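Local structure of phenolic acid decarboxylase (Sedimentibacter hydroxybenzoicus, 7AE5) at residues C[205-210]-C[303-308]; C[258-263]-C[296-301]. The protein catalyses the reversible, oxygen-sensitive, non-oxidative decarboxylation of 4-hydroxybenzoate and 3,4-dihydroxybenzoate, using prenylated FMN and manganese as cofactors. All coordinates share one frame; numbering follows the deposited sequence.

In the fold
Contacts 1 and 2 have their centres about 10 Å apart, on the same side of the chain's centre, and all four segments fall in the Rift-related, FMN-binding domain of UbiD enzymes. Along the chain the order is 205-210, 258-263, 296-301, 303-308, so contact 2 lies within the span that contact 1 brings together. Strands 201-207, 259-265 and 287-299 are successive antiparallel neighbours in one sheet; I205 O to L261 N, 2.6 Å, and I207 N to V259 O, 2.8 Å, are probable hydrogen bonds joining the contacts. After strand 287-299 a short loop, 300-303, leaves this sheet, and strand 304-306 pairs with strand 62-65 in a second, mixed sheet, tying the two together.

Contact 1: residues C[205-210]-C[303-308]; sequences ITIGNN and PIFENL
E306 reaches across to the backbone of G208 and N209 with an extended side chain that ends in its carboxylate. Its CG stands anti to the backbone N (chi1 -176°) and the chain stays extended beyond it, bringing OE1 to 3.0 Å from N209 N. That bond has an N-H...O angle of 154° and meets OE1 nearly along its C-O axis. The same oxygen lies 3.1 Å from G208 CA, while further back along the side chain E306 CB rests 3.7 Å from G208 CA. G208 has a positive phi of 75°, which favours glycine, and a CB there would come tight against I304 O. The other carboxylate oxygen, OE2, forms a salt bridge with K145 and takes a hydrogen bond from a water that also donates to N209 O, at 2.9 Å from that oxygen. A second water accepts from G208 N and donates to E306 O, bridging the two backbones.

Beside this polar link, I207 and F305 make the apolar part of the contact, their side chains crossing obliquely. I207 CG2 comes to the edge of the F305 ring, in its plane, at 3.8 Å from CD1; N307 CB, two residues on in the chain, lies over one ring face near the rim. N209 turns its amide back onto its own segment: ND2 donates to T206 OG1 at 3.1 Å, tilted from the amide plane, and OD1 is hydrogen-bonded to S257 OG. Past it, N210 is the N-cap of helix 211-217, its OD1 accepting from L212 N. The N209 side chain is about 7 Å from that of V164, a predicted prenylated-FMN residue. This is a strand-to-helix turn in the FMN-binding sheet of a UbiD decarboxylase, joined by the buried E306 to strand 304-306 of the adjoining mixed sheet.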
ATOM      1  N   ILE C 205      45.476 -11.065  25.297  1.00 54.25           N
ATOM      2  CA  ILE C 205      44.836 -11.740  24.172  1.00 53.10           C
ATOM      3  C   ILE C 205      45.034 -13.236  24.368  1.00 54.70           C
ATOM      4  O   ILE C 205      46.157 -13.740  24.240  1.00 54.78           O
ATOM      5  CB  ILE C 205      45.409 -11.276  22.826  1.00 50.19           C
ATOM      6  CG1 ILE C 205      45.217  -9.770  22.651  1.00 49.60           C
ATOM      7  CG2 ILE C 205      44.757 -12.024  21.679  1.00 49.24           C
ATOM      8  CD1 ILE C 205      46.059  -9.179  21.545  1.00 48.16           C
ATOM      9  N   THR C 206      43.953 -13.945  24.680  1.00 58.89           N
ATOM     10  CA  THR C 206      44.010 -15.378  24.935  1.00 61.19           C
ATOM     11  C   THR C 206      43.482 -16.153  23.736  1.00 61.03           C
ATOM     12  O   THR C 206      42.447 -15.803  23.159  1.00 58.86           O
ATOM     13  CB  THR C 206      43.213 -15.748  26.188  1.00 63.87           C
ATOM     14  OG1 THR C 206      41.811 -15.613  25.926  1.00 64.81           O
ATOM     15  CG2 THR C 206      43.602 -14.843  27.351  1.00 64.40           C
ATOM     16  N   ILE C 207      44.202 -17.212  23.366  1.00 55.74           N
ATOM     17  CA  ILE C 207      43.889 -18.035  22.205  1.00 54.47           C
ATOM     18  C   ILE C 207      43.819 -19.489  22.648  1.00 56.39           C
ATOM     19  O   ILE C 207      44.657 -19.949  23.433  1.00 58.56           O
ATOM     20  CB  ILE C 207      44.938 -17.853  21.087  1.00 53.76           C
ATOM     21  CG1 ILE C 207      45.071 -16.374  20.714  1.00 50.25           C
ATOM     22  CG2 ILE C 207      44.577 -18.685  19.864  1.00 53.13           C
ATOM     23  CD1 ILE C 207      46.330 -16.046  19.941  1.00 49.49           C
ATOM     24  N   GLY C 208      42.819 -20.213  22.148  1.00 52.12           N
ATOM     25  CA  GLY C 208      42.640 -21.606  22.511  1.00 53.09           C
ATOM     26  C   GLY C 208      42.064 -21.767  23.903  1.00 54.15           C
ATOM     27  O   GLY C 208      42.808 -21.936  24.872  1.00 55.68           O
ATOM     28  N   ASN C 209      40.738 -21.729  24.015  1.00 56.32           N
ATOM     29  CA  ASN C 209      40.081 -21.657  25.309  1.00 57.17           C
ATOM     30  C   ASN C 209      38.983 -22.704  25.426  1.00 57.21           C
ATOM     31  O   ASN C 209      38.545 -23.301  24.438  1.00 56.30           O
ATOM     32  CB  ASN C 209      39.472 -20.267  25.549  1.00 56.46           C
ATOM     33  CG  ASN C 209      40.522 -19.204  25.792  1.00 56.96           C
ATOM     34  OD1 ASN C 209      41.259 -19.257  26.777  1.00 58.19           O
ATOM     35  ND2 ASN C 209      40.589 -18.224  24.899  1.00 57.27           N
ATOM     36  N   ASN C 210      38.562 -22.919  26.672  1.00 61.02           N
ATOM     37  CA  ASN C 210      37.309 -23.560  27.043  1.00 61.02           C
ATOM     38  C   ASN C 210      36.213 -22.982  26.153  1.00 59.14           C
ATOM     39  O   ASN C 210      36.095 -21.754  26.044  1.00 58.46           O
ATOM     40  CB  ASN C 210      37.045 -23.313  28.535  1.00 62.35           C
ATOM     41  CG  ASN C 210      35.688 -23.816  29.014  1.00 62.36           C
ATOM     42  OD1 ASN C 210      34.900 -24.381  28.261  1.00 61.38           O
ATOM     43  ND2 ASN C 210      35.418 -23.603  30.296  1.00 63.55           N
ATOM     44  N   PRO C 303      51.373 -25.623  21.942  1.00 62.81           N
ATOM     45  CA  PRO C 303      50.050 -24.995  21.911  1.00 61.28           C
ATOM     46  C   PRO C 303      49.333 -25.246  20.597  1.00 59.79           C
ATOM     47  O   PRO C 303      49.937 -25.528  19.560  1.00 59.59           O
ATOM     48  CB  PRO C 303      50.353 -23.504  22.094  1.00 60.53           C
ATOM     49  CG  PRO C 303      51.750 -23.344  21.640  1.00 61.02           C
ATOM     50  CD  PRO C 303      52.454 -24.624  21.969  1.00 62.85           C
ATOM     51  N   ILE C 304      48.011 -25.119  20.661  1.00 56.50           N
ATOM     52  CA  ILE C 304      47.125 -25.376  19.536  1.00 55.12           C
ATOM     53  C   ILE C 304      46.463 -24.062  19.148  1.00 53.34           C
ATOM     54  O   ILE C 304      45.757 -23.451  19.960  1.00 53.09           O
ATOM     55  CB  ILE C 304      46.075 -26.443  19.879  1.00 55.49           C
ATOM     56  CG1 ILE C 304      46.754 -27.799  20.088  1.00 57.25           C
ATOM     57  CG2 ILE C 304      45.036 -26.525  18.783  1.00 53.93           C
ATOM     58  CD1 ILE C 304      45.913 -28.801  20.850  1.00 58.11           C
ATOM     59  N   PHE C 305      46.693 -23.630  17.911  1.00 53.63           N
ATOM     60  CA  PHE C 305      46.140 -22.375  17.405  1.00 51.97           C
ATOM     61  C   PHE C 305      44.675 -22.603  17.056  1.00 50.89           C
ATOM     62  O   PHE C 305      44.348 -23.072  15.963  1.00 50.21           O
ATOM     63  CB  PHE C 305      46.933 -21.892  16.195  1.00 51.26           C
ATOM     64  CG  PHE C 305      46.451 -20.582  15.624  1.00 49.66           C
ATOM     65  CD1 PHE C 305      45.782 -19.662  16.418  1.00 49.49           C
ATOM     66  CD2 PHE C 305      46.678 -20.267  14.292  1.00 48.69           C
ATOM     67  CE1 PHE C 305      45.343 -18.459  15.893  1.00 49.79           C
ATOM     68  CE2 PHE C 305      46.242 -19.064  13.762  1.00 48.27           C
ATOM     69  CZ  PHE C 305      45.575 -18.159  14.564  1.00 49.18           C
ATOM     70  N   GLU C 306      43.788 -22.267  17.989  1.00 58.86           N
ATOM     71  CA  GLU C 306      42.351 -22.375  17.757  1.00 57.88           C
ATOM     72  C   GLU C 306      41.888 -21.131  17.011  1.00 57.48           C
ATOM     73  O   GLU C 306      41.783 -20.048  17.596  1.00 58.38           O
ATOM     74  CB  GLU C 306      41.600 -22.539  19.075  1.00 58.55           C
ATOM     75  CG  GLU C 306      40.102 -22.763  18.900  1.00 57.65           C
ATOM     76  CD  GLU C 306      39.290 -22.347  20.113  1.00 58.24           C
ATOM     77  OE1 GLU C 306      39.886 -21.859  21.094  1.00 58.97           O
ATOM     78  OE2 GLU C 306      38.052 -22.514  20.087  1.00 58.14           O
ATOM     79  N   ASN C 307      41.620 -21.282  15.717  1.00 48.20           N
ATOM     80  CA  ASN C 307      41.215 -20.173  14.871  1.00 48.43           C
ATOM     81  C   ASN C 307      39.888 -20.497  14.203  1.00 48.04           C
ATOM     82  O   ASN C 307      39.450 -21.650  14.167  1.00 47.39           O
ATOM     83  CB  ASN C 307      42.279 -19.856  13.814  1.00 47.93           C
ATOM     84  CG  ASN C 307      42.405 -18.371  13.545  1.00 48.45           C
ATOM     85  OD1 ASN C 307      42.162 -17.545  14.426  1.00 49.35           O
ATOM     86  ND2 ASN C 307      42.799 -18.022  12.326  1.00 47.83           N
ATOM     87  N   LEU C 308      39.255 -19.459  13.663  1.00 49.36           N
ATOM     88  CA  LEU C 308      37.906 -19.552  13.129  1.00 49.13           C
ATOM     89  C   LEU C 308      37.880 -19.085  11.682  1.00 48.55           C
ATOM     90  O   LEU C 308      38.503 -18.078  11.334  1.00 48.79           O
ATOM     91  CB  LEU C 308      36.929 -18.714  13.979  1.00 50.19           C
ATOM     92  CG  LEU C 308      35.543 -18.302  13.462  1.00 50.23           C
ATOM     93  CD1 LEU C 308      34.609 -18.112  14.641  1.00 51.11           C
ATOM     94  CD2 LEU C 308      35.585 -17.012  12.644  1.00 50.47           C
TER
HETATM   95  O   HOH W   1      40.908 -19.137  20.045  1.00 59.00           O
HETATM   96  O   HOH W   2      36.890 -21.905  22.457  1.00 61.04           O

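Contact 2: residues C[258-263]-C[296-301]; sequences EVVLEG and RITHRT
V260 and T298 form an antiparallel hydrogen-bonded pair, with V260 N 2.7 Å from T298 O and T298 N 3.0 Å from V260 O. Their side chains lie side by side: T298 OG1, set between the backbone N and the carbonyl carbon (chi1 84°), comes 3.3 Å from V260 CB and bonds onward to C114 O. E262 and R296 repeat the backbone pattern; farther out on that face E262 OE2 comes 3.8 Å from T298 CG2, while its carboxylate accepts from D246 N and L247 N, and R296 NH1 forms a salt bridge with D246. On the other face L261 CD2 runs alongside I297 CG1 at 3.5 Å. The strands are neighbours in the antiparallel sheet of the Rift-related domain, and E258 and V259 both face I207 of strand 201-207, a classic beta bulge at the start of strand 259-265. There R300 N donates to E258 O, and R300 CD packs 3.8 Å from E258 CA. An alanine at R300 would probably leave D7 without this charged partner and open a gap beside E258. E258 OE1 lies 4.6 Å from R300 NE, well out of the guanidinium plane; their salt bridges go instead to D7 (R300) and R9 (E258).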
ATOM      1  N   GLU C 258      45.666 -21.941  25.580  1.00 60.22           N
ATOM      2  CA  GLU C 258      46.827 -22.452  24.868  1.00 60.62           C
ATOM      3  C   GLU C 258      47.886 -21.372  24.701  1.00 60.47           C
ATOM      4  O   GLU C 258      49.083 -21.648  24.832  1.00 61.61           O
ATOM      5  CB  GLU C 258      46.399 -23.009  23.515  1.00 59.37           C
ATOM      6  CG  GLU C 258      45.441 -24.182  23.618  1.00 59.62           C
ATOM      7  CD  GLU C 258      46.155 -25.515  23.602  1.00 61.08           C
ATOM      8  OE1 GLU C 258      47.396 -25.527  23.478  1.00 61.86           O
ATOM      9  OE2 GLU C 258      45.474 -26.554  23.705  1.00 61.48           O
ATOM     10  N   VAL C 259      47.468 -20.141  24.412  1.00 56.17           N
ATOM     11  CA  VAL C 259      48.377 -19.020  24.192  1.00 55.87           C
ATOM     12  C   VAL C 259      47.789 -17.785  24.864  1.00 55.46           C
ATOM     13  O   VAL C 259      46.577 -17.556  24.811  1.00 54.50           O
ATOM     14  CB  VAL C 259      48.611 -18.760  22.686  1.00 54.39           C
ATOM     15  CG1 VAL C 259      49.550 -17.584  22.478  1.00 54.11           C
ATOM     16  CG2 VAL C 259      49.160 -19.999  21.992  1.00 54.87           C
ATOM     17  N   VAL C 260      48.648 -16.995  25.506  1.00 59.69           N
ATOM     18  CA  VAL C 260      48.262 -15.714  26.088  1.00 59.42           C
ATOM     19  C   VAL C 260      49.208 -14.647  25.556  1.00 58.92           C
ATOM     20  O   VAL C 260      50.431 -14.795  25.646  1.00 59.85           O
ATOM     21  CB  VAL C 260      48.292 -15.741  27.629  1.00 61.16           C
ATOM     22  CG1 VAL C 260      47.886 -14.385  28.188  1.00 60.93           C
ATOM     23  CG2 VAL C 260      47.380 -16.835  28.163  1.00 61.73           C
ATOM     24  N   LEU C 261      48.644 -13.580  24.999  1.00 60.63           N
ATOM     25  CA  LEU C 261      49.416 -12.475  24.435  1.00 60.75           C
ATOM     26  C   LEU C 261      49.218 -11.256  25.328  1.00 61.85           C
ATOM     27  O   LEU C 261      48.181 -10.590  25.262  1.00 62.41           O
ATOM     28  CB  LEU C 261      48.988 -12.183  23.000  1.00 60.28           C
ATOM     29  CG  LEU C 261      48.972 -13.357  22.022  1.00 59.24           C
ATOM     30  CD1 LEU C 261      48.698 -12.867  20.611  1.00 58.77           C
ATOM     31  CD2 LEU C 261      50.288 -14.105  22.079  1.00 58.63           C
ATOM     32  N   GLU C 262      50.213 -10.965  26.160  1.00 63.26           N
ATOM     33  CA  GLU C 262      50.172  -9.793  27.021  1.00 64.28           C
ATOM     34  C   GLU C 262      50.836  -8.620  26.313  1.00 64.35           C
ATOM     35  O   GLU C 262      51.964  -8.739  25.824  1.00 63.75           O
ATOM     36  CB  GLU C 262      50.858 -10.080  28.356  1.00 65.04           C
ATOM     37  CG  GLU C 262      50.252 -11.254  29.105  1.00 65.98           C
ATOM     38  CD  GLU C 262      50.944 -11.531  30.424  1.00 68.13           C
ATOM     39  OE1 GLU C 262      51.623 -10.620  30.944  1.00 68.86           O
ATOM     40  OE2 GLU C 262      50.806 -12.660  30.942  1.00 69.15           O
ATOM     41  N   GLY C 263      50.132  -7.501  26.251  1.00 61.61           N
ATOM     42  CA  GLY C 263      50.660  -6.344  25.569  1.00 61.63           C
ATOM     43  C   GLY C 263      49.881  -5.094  25.901  1.00 62.60           C
ATOM     44  O   GLY C 263      49.197  -5.022  26.922  1.00 63.40           O
ATOM     45  N   ARG C 296      54.750  -9.760  26.049  1.00 63.26           N
ATOM     46  CA  ARG C 296      55.113 -11.081  26.540  1.00 64.61           C
ATOM     47  C   ARG C 296      54.111 -12.105  26.028  1.00 63.84           C
ATOM     48  O   ARG C 296      52.921 -11.811  25.884  1.00 62.79           O
ATOM     49  CB  ARG C 296      55.175 -11.119  28.072  1.00 66.45           C
ATOM     50  CG  ARG C 296      55.637 -12.455  28.637  1.00 68.05           C
ATOM     51  CD  ARG C 296      55.347 -12.565  30.122  1.00 69.73           C
ATOM     52  NE  ARG C 296      56.301 -11.805  30.922  1.00 71.04           N
ATOM     53  CZ  ARG C 296      57.019 -12.314  31.915  1.00 73.07           C
ATOM     54  NH1 ARG C 296      56.914 -13.586  32.262  1.00 74.07           N
ATOM     55  NH2 ARG C 296      57.860 -11.525  32.578  1.00 74.17           N
ATOM     56  N   ILE C 297      54.611 -13.308  25.755  1.00 66.09           N
ATOM     57  CA  ILE C 297      53.791 -14.444  25.354  1.00 65.69           C
ATOM     58  C   ILE C 297      53.968 -15.545  26.388  1.00 67.54           C
ATOM     59  O   ILE C 297      55.100 -15.910  26.726  1.00 68.92           O
ATOM     60  CB  ILE C 297      54.168 -14.958  23.952  1.00 64.75           C
ATOM     61  CG1 ILE C 297      53.731 -13.963  22.879  1.00 62.82           C
ATOM     62  CG2 ILE C 297      53.543 -16.326  23.696  1.00 64.84           C
ATOM     63  CD1 ILE C 297      54.238 -14.303  21.495  1.00 62.00           C
ATOM     64  N   THR C 298      52.853 -16.064  26.899  1.00 75.77           N
ATOM     65  CA  THR C 298      52.844 -17.237  27.763  1.00 77.40           C
ATOM     66  C   THR C 298      51.948 -18.291  27.127  1.00 76.67           C
ATOM     67  O   THR C 298      50.814 -17.990  26.743  1.00 75.29           O
ATOM     68  CB  THR C 298      52.349 -16.898  29.173  1.00 78.52           C
ATOM     69  OG1 THR C 298      50.917 -16.930  29.202  1.00 77.58           O
ATOM     70  CG2 THR C 298      52.829 -15.516  29.595  1.00 78.60           C
ATOM     71  N   HIS C 299      52.453 -19.517  27.014  1.00 65.20           N
ATOM     72  CA  HIS C 299      51.724 -20.542  26.281  1.00 64.54           C
ATOM     73  C   HIS C 299      52.008 -21.919  26.863  1.00 66.31           C
ATOM     74  O   HIS C 299      53.056 -22.153  27.473  1.00 67.93           O
ATOM     75  CB  HIS C 299      52.079 -20.515  24.789  1.00 63.21           C
ATOM     76  CG  HIS C 299      53.476 -20.961  24.488  1.00 64.23           C
ATOM     77  ND1 HIS C 299      53.821 -22.288  24.350  1.00 65.30           N
ATOM     78  CD2 HIS C 299      54.616 -20.255  24.298  1.00 64.39           C
ATOM     79  CE1 HIS C 299      55.112 -22.381  24.083  1.00 66.09           C
ATOM     80  NE2 HIS C 299      55.618 -21.161  24.049  1.00 65.54           N
ATOM     81  N   ARG C 300      51.055 -22.826  26.662  1.00 63.88           N
ATOM     82  CA  ARG C 300      51.226 -24.219  27.041  1.00 65.43           C
ATOM     83  C   ARG C 300      52.237 -24.892  26.116  1.00 65.74           C
ATOM     84  O   ARG C 300      52.594 -24.373  25.057  1.00 64.51           O
ATOM     85  CB  ARG C 300      49.887 -24.954  26.986  1.00 64.92           C
ATOM     86  CG  ARG C 300      48.743 -24.216  27.660  1.00 64.26           C
ATOM     87  CD  ARG C 300      47.443 -24.995  27.565  1.00 63.78           C
ATOM     88  NE  ARG C 300      47.611 -26.390  27.952  1.00 65.36           N
ATOM     89  CZ  ARG C 300      46.633 -27.168  28.392  1.00 65.72           C
ATOM     90  NH1 ARG C 300      45.396 -26.717  28.522  1.00 64.62           N
ATOM     91  NH2 ARG C 300      46.901 -28.433  28.706  1.00 67.26           N
ATOM     92  N   THR C 301      52.704 -26.067  26.528  1.00 69.89           N
ATOM     93  CA  THR C 301      53.649 -26.816  25.711  1.00 70.41           C
ATOM     94  C   THR C 301      52.936 -27.415  24.505  1.00 69.14           C
ATOM     95  O   THR C 301      51.893 -28.062  24.645  1.00 69.01           O
ATOM     96  CB  THR C 301      54.316 -27.912  26.537  1.00 72.75           C
ATOM     97  OG1 THR C 301      54.932 -27.330  27.693  1.00 74.00           O
ATOM     98  CG2 THR C 301      55.376 -28.628  25.713  1.00 73.43           C
TER